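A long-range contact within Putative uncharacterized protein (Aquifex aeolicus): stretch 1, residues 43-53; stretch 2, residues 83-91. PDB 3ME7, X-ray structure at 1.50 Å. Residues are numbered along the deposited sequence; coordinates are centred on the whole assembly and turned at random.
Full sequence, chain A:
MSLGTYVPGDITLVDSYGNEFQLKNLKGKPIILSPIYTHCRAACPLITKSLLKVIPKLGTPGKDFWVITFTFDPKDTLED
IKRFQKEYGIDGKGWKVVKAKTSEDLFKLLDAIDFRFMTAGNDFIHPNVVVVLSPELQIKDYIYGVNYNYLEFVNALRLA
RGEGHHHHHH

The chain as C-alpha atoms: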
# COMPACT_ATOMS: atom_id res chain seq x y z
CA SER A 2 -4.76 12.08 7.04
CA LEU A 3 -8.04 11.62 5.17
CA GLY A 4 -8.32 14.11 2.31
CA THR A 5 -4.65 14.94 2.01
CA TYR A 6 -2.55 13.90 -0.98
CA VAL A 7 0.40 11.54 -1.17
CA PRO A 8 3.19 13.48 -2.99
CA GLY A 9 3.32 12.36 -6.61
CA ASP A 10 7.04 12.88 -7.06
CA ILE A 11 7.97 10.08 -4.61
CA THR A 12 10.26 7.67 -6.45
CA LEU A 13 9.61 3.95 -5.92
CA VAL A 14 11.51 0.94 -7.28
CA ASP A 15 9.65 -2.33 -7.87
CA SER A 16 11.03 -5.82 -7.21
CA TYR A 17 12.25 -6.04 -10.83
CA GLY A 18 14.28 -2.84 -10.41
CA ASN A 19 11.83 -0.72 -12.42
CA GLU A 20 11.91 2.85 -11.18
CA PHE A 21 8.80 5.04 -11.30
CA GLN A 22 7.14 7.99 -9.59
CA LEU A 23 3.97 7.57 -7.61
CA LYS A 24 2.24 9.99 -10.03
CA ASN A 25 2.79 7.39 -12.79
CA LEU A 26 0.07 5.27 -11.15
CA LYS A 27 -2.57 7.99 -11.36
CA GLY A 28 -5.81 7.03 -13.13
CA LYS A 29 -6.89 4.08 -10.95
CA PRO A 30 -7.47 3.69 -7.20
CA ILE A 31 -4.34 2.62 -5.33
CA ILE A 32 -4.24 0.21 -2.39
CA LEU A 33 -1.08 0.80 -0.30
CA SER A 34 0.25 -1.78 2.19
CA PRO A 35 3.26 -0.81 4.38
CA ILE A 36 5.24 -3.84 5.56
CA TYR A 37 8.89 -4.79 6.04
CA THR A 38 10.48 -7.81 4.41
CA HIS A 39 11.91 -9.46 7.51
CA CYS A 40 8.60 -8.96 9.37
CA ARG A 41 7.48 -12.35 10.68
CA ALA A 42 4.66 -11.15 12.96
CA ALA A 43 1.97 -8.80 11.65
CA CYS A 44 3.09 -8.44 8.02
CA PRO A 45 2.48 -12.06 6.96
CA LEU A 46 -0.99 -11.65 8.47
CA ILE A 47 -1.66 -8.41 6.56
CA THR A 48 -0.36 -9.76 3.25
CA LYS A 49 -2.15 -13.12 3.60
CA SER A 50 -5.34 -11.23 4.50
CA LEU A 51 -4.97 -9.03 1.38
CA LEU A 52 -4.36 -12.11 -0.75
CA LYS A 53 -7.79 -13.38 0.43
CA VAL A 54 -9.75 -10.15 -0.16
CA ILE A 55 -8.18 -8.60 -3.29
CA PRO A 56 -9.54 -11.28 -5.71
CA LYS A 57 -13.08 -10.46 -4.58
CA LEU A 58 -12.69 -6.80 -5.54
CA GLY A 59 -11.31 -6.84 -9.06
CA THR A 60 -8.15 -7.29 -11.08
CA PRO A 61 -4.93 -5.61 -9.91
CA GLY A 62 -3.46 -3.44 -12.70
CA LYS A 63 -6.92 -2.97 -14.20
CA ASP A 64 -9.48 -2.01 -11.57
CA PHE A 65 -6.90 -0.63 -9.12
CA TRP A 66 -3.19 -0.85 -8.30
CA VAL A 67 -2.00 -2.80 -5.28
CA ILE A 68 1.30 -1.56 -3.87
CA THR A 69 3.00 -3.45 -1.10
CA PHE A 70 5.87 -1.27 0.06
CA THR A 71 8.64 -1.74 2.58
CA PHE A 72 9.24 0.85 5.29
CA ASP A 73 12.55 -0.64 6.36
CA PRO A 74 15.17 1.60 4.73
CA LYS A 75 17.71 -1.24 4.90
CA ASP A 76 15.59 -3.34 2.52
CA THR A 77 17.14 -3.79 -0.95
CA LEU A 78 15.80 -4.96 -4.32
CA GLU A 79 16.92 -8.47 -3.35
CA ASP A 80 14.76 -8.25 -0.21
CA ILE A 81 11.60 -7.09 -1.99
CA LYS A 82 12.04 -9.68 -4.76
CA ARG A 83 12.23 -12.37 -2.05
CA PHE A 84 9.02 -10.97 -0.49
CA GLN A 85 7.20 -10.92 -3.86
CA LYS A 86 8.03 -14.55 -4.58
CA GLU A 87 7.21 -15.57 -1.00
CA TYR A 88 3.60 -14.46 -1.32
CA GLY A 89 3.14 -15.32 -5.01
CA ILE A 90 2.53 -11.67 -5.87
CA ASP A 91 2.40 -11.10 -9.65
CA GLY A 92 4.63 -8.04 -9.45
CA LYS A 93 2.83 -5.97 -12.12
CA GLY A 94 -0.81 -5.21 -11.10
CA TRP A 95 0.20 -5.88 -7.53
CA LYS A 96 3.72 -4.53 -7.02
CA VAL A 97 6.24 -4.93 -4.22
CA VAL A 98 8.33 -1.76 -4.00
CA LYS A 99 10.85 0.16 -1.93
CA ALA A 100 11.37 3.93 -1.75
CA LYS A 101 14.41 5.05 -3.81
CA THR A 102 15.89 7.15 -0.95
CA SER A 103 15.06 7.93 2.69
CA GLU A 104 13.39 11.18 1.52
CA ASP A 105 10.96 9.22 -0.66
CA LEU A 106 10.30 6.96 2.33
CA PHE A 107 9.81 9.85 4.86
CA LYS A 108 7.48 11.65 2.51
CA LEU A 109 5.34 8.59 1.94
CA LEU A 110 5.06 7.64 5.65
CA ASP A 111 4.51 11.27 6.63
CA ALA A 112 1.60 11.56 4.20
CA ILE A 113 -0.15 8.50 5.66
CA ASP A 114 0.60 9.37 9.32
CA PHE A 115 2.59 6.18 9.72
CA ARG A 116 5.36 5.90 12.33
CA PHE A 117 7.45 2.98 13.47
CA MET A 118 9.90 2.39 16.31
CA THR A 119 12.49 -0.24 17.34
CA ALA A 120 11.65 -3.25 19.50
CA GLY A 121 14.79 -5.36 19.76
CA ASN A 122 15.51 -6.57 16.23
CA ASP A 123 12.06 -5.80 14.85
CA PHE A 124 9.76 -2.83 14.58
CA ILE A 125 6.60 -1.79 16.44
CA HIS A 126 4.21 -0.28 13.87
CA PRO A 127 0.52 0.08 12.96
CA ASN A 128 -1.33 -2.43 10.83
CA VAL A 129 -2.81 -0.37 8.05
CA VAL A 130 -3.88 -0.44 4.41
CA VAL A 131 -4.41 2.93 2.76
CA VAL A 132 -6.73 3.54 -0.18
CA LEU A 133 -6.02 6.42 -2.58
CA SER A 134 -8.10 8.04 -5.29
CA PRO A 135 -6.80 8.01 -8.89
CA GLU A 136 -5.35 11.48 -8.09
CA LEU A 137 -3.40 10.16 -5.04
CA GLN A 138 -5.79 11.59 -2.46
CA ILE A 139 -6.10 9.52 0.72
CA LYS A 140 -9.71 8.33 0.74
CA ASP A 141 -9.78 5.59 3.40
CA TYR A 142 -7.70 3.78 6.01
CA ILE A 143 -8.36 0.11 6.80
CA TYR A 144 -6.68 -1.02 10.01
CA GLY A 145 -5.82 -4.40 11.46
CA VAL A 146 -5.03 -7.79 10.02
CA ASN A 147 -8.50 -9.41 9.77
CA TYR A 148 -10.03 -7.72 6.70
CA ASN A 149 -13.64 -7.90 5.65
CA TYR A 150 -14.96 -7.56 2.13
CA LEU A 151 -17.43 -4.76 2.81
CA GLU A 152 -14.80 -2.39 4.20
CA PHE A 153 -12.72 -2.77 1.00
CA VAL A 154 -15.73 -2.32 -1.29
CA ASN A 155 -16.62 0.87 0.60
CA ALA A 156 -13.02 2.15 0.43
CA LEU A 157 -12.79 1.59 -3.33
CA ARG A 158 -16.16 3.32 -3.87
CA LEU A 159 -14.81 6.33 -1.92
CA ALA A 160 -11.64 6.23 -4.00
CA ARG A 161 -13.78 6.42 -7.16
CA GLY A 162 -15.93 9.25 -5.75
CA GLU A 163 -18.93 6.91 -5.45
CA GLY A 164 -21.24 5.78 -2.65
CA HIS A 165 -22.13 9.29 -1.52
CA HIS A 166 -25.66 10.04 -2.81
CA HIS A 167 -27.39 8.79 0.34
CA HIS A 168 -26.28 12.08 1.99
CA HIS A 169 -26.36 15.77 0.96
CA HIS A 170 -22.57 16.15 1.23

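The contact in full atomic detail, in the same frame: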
# COMPACT_ATOMS: atom_id res chain seq x y z
N ALA A 43 3.21 -9.35 12.19
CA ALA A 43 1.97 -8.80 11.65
C ALA A 43 1.94 -8.82 10.13
O ALA A 43 0.86 -9.03 9.54
CB ALA A 43 1.74 -7.37 12.15
N CYS A 44 3.09 -8.62 9.48
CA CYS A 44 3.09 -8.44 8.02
C CYS A 44 2.68 -9.68 7.22
O CYS A 44 1.98 -9.52 6.21
CB CYS A 44 4.40 -7.85 7.49
SG CYS A 44 5.02 -6.45 8.44
N PRO A 45 3.08 -10.90 7.65
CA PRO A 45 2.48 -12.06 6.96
C PRO A 45 0.97 -12.07 7.11
O PRO A 45 0.27 -12.46 6.19
CB PRO A 45 3.13 -13.28 7.67
CG PRO A 45 4.39 -12.75 8.27
CD PRO A 45 4.07 -11.32 8.65
N LEU A 46 0.46 -11.66 8.27
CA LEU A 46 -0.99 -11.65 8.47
C LEU A 46 -1.67 -10.65 7.52
O LEU A 46 -2.65 -10.99 6.86
CB LEU A 46 -1.34 -11.37 9.94
CG LEU A 46 -0.71 -12.32 10.97
CD1 LEU A 46 -1.25 -12.01 12.36
CD2 LEU A 46 -1.00 -13.77 10.58
N ILE A 47 -1.12 -9.45 7.44
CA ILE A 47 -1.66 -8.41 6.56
C ILE A 47 -1.65 -8.87 5.11
O ILE A 47 -2.67 -8.78 4.42
CB ILE A 47 -0.84 -7.09 6.68
CG1 ILE A 47 -1.04 -6.48 8.08
CG2 ILE A 47 -1.24 -6.11 5.57
CD1 ILE A 47 -0.02 -5.40 8.46
N THR A 48 -0.51 -9.40 4.66
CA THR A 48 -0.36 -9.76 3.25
C THR A 48 -1.25 -10.96 2.92
O THR A 48 -1.92 -10.97 1.88
CB THR A 48 1.11 -10.00 2.89
OG1 THR A 48 1.86 -8.82 3.25
CG2 THR A 48 1.26 -10.23 1.41
N LYS A 49 -1.28 -11.96 3.80
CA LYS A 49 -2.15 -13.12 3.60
C LYS A 49 -3.62 -12.69 3.60
O LYS A 49 -4.42 -13.21 2.82
CB LYS A 49 -1.92 -14.17 4.70
CG LYS A 49 -0.59 -14.88 4.57
CD LYS A 49 -0.33 -15.74 5.79
CE LYS A 49 1.00 -16.47 5.64
NZ LYS A 49 1.13 -17.50 6.68
N SER A 50 -3.98 -11.75 4.48
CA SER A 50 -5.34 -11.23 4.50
C SER A 50 -5.71 -10.51 3.20
O SER A 50 -6.80 -10.71 2.65
CB SER A 50 -5.58 -10.35 5.72
OG SER A 50 -6.96 -10.08 5.86
N LEU A 51 -4.81 -9.66 2.70
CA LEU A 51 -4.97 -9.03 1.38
C LEU A 51 -5.09 -10.03 0.25
O LEU A 51 -5.92 -9.87 -0.63
CB LEU A 51 -3.78 -8.11 1.09
CG LEU A 51 -3.84 -6.79 1.82
CD1 LEU A 51 -2.57 -6.01 1.47
CD2 LEU A 51 -5.09 -5.98 1.43
N LEU A 52 -4.27 -11.08 0.27
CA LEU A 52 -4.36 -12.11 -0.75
C LEU A 52 -5.76 -12.73 -0.80
O LEU A 52 -6.18 -13.16 -1.86
CB LEU A 52 -3.31 -13.22 -0.52
CG LEU A 52 -1.87 -12.81 -0.83
CD1 LEU A 52 -0.91 -13.85 -0.25
CD2 LEU A 52 -1.62 -12.64 -2.32
N LYS A 53 -6.45 -12.77 0.34
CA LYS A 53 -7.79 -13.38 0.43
C LYS A 53 -8.96 -12.41 0.27
O LYS A 53 -10.12 -12.83 0.29
CB LYS A 53 -7.93 -14.24 1.70
CG LYS A 53 -7.15 -15.55 1.58
CD LYS A 53 -6.93 -16.31 2.90
CE LYS A 53 -6.23 -17.64 2.61
NZ LYS A 53 -5.91 -18.44 3.84
N ARG A 83 12.49 -11.22 -2.93
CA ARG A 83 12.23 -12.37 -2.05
C ARG A 83 10.79 -12.33 -1.48
O ARG A 83 10.07 -13.33 -1.52
CB ARG A 83 13.27 -12.42 -0.93
CG ARG A 83 13.32 -13.74 -0.14
CD ARG A 83 14.25 -13.63 1.09
NE ARG A 83 13.73 -12.65 2.04
CZ ARG A 83 14.35 -11.54 2.42
NH1 ARG A 83 15.56 -11.24 1.95
NH2 ARG A 83 13.75 -10.70 3.25
N PHE A 84 10.38 -11.15 -1.02
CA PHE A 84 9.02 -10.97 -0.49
C PHE A 84 7.95 -11.25 -1.55
O PHE A 84 6.99 -11.96 -1.29
CB PHE A 84 8.86 -9.55 0.09
CG PHE A 84 7.58 -9.33 0.85
CD1 PHE A 84 6.41 -8.94 0.17
CD2 PHE A 84 7.53 -9.49 2.23
CE1 PHE A 84 5.21 -8.75 0.87
CE2 PHE A 84 6.33 -9.27 2.93
CZ PHE A 84 5.19 -8.91 2.24
N GLN A 85 8.16 -10.73 -2.77
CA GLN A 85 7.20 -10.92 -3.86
C GLN A 85 6.98 -12.40 -4.16
O GLN A 85 5.85 -12.86 -4.28
CB GLN A 85 7.69 -10.21 -5.13
CG GLN A 85 6.74 -10.38 -6.32
CD GLN A 85 7.43 -10.28 -7.65
OE1 GLN A 85 8.58 -9.86 -7.73
NE2 GLN A 85 6.74 -10.70 -8.71
N LYS A 86 8.09 -13.13 -4.27
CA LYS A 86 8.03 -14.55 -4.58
C LYS A 86 7.41 -15.32 -3.44
O LYS A 86 6.64 -16.26 -3.67
CB LYS A 86 9.44 -15.08 -4.88
CG LYS A 86 9.97 -14.69 -6.24
CD LYS A 86 11.19 -15.55 -6.61
CE LYS A 86 11.64 -15.29 -8.04
NZ LYS A 86 12.42 -16.44 -8.56
N GLU A 87 7.73 -14.91 -2.20
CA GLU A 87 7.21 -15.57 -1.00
C GLU A 87 5.69 -15.65 -1.01
O GLU A 87 5.10 -16.69 -0.69
CB GLU A 87 7.69 -14.84 0.25
CG GLU A 87 7.22 -15.47 1.55
CD GLU A 87 7.93 -14.90 2.74
OE1 GLU A 87 9.10 -14.46 2.60
OE2 GLU A 87 7.33 -14.91 3.83
N TYR A 88 5.05 -14.55 -1.41
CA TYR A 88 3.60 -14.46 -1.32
C TYR A 88 2.91 -14.67 -2.66
O TYR A 88 1.70 -14.53 -2.76
CB TYR A 88 3.19 -13.13 -0.66
CG TYR A 88 3.57 -13.05 0.81
CD1 TYR A 88 2.75 -13.61 1.80
CD2 TYR A 88 4.76 -12.44 1.20
CE1 TYR A 88 3.10 -13.55 3.14
CE2 TYR A 88 5.12 -12.39 2.54
CZ TYR A 88 4.29 -12.94 3.50
OH TYR A 88 4.64 -12.86 4.82
N GLY A 89 3.69 -15.03 -3.69
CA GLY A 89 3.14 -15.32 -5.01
C GLY A 89 2.52 -14.11 -5.69
O GLY A 89 1.62 -14.24 -6.53
N ILE A 90 3.02 -12.94 -5.31
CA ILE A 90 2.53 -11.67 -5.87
C ILE A 90 3.00 -11.52 -7.32
O ILE A 90 4.16 -11.78 -7.62
CB ILE A 90 2.95 -10.49 -4.93
CG1 ILE A 90 2.16 -10.55 -3.62
CG2 ILE A 90 2.78 -9.12 -5.61
CD1 ILE A 90 2.77 -9.74 -2.49
N ASP A 91 2.10 -11.10 -8.21
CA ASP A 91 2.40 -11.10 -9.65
C ASP A 91 3.51 -10.11 -10.01
O ASP A 91 4.32 -10.36 -10.89
CB ASP A 91 1.14 -10.83 -10.49
CG ASP A 91 0.82 -9.35 -10.59
OD1 ASP A 91 1.13 -8.74 -11.62
OD2 ASP A 91 0.30 -8.77 -9.65

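A helix can pack against the end of another helix and its following turn largely through one aromatic residue, and this pair of stretches is a compact example. The first stretch is a helix running to L52, held by regular i to i+4 backbone hydrogen bonds such as L52 N to T48 O. The second is the last part of another helix and the turn that follows it. The backbones come closest where T48 faces Y88, with the two CA atoms 7.7 Å apart, and no hydrogen bond crosses between them. What joins them is packing, with 313 Å² buried in all.

Y88 supplies the largest share of that surface. It is the first residue to leave helical phi/psi, and its CA-to-CB bond points toward the first helix. With chi1 at -68° (m) and chi2 at -84°, its ring lies along that helix and meets residues from successive turns. T48 covers one face: T48 CG2 sits 3.9 Å from the centroid of the Y88 ring and 22° off the ring normal, a CH-pi contact in which weakly polarised C-H bonds meet the pi cloud. The ring edge is bordered by the aliphatic part of K49, whose CG lies 4.2 Å from Y88 CE1, and by L52, whose CD1 comes within 4.2 Å of Y88 CB. At the far end of the ring, Y88 OH reaches to 3.1 Å from P45 CA, while P45 CB packs 4.3 Å from Y88 CZ.

At chi1 -55° (m), T48 OG1 lies 3.0 Å from C44 O, one helical turn back, while T48 CG2 is directed over the tyrosine face. T48 CG2 also comes 4.2 Å from I90 CD1. F84, whose CA-to-CB bond points sideways, uses chi1 -171° (t) to bring the end of its ring nearer, so that F84 CZ lies 3.5 Å from T48 OG1, with the oxygen at the ring edge, near its plane.

G89 adopts a positive phi of 66°, a conformation that favours glycine. Beyond it, I90 N donates to Q85 O at 3.0 Å, and the extended Q85 side chain returns a bond from Q85 NE2 to I90 O, also 3.0 Å. These paired bonds tie I90 back to the helix, while its m, t side chain brings CD1 up to the threonine methyl.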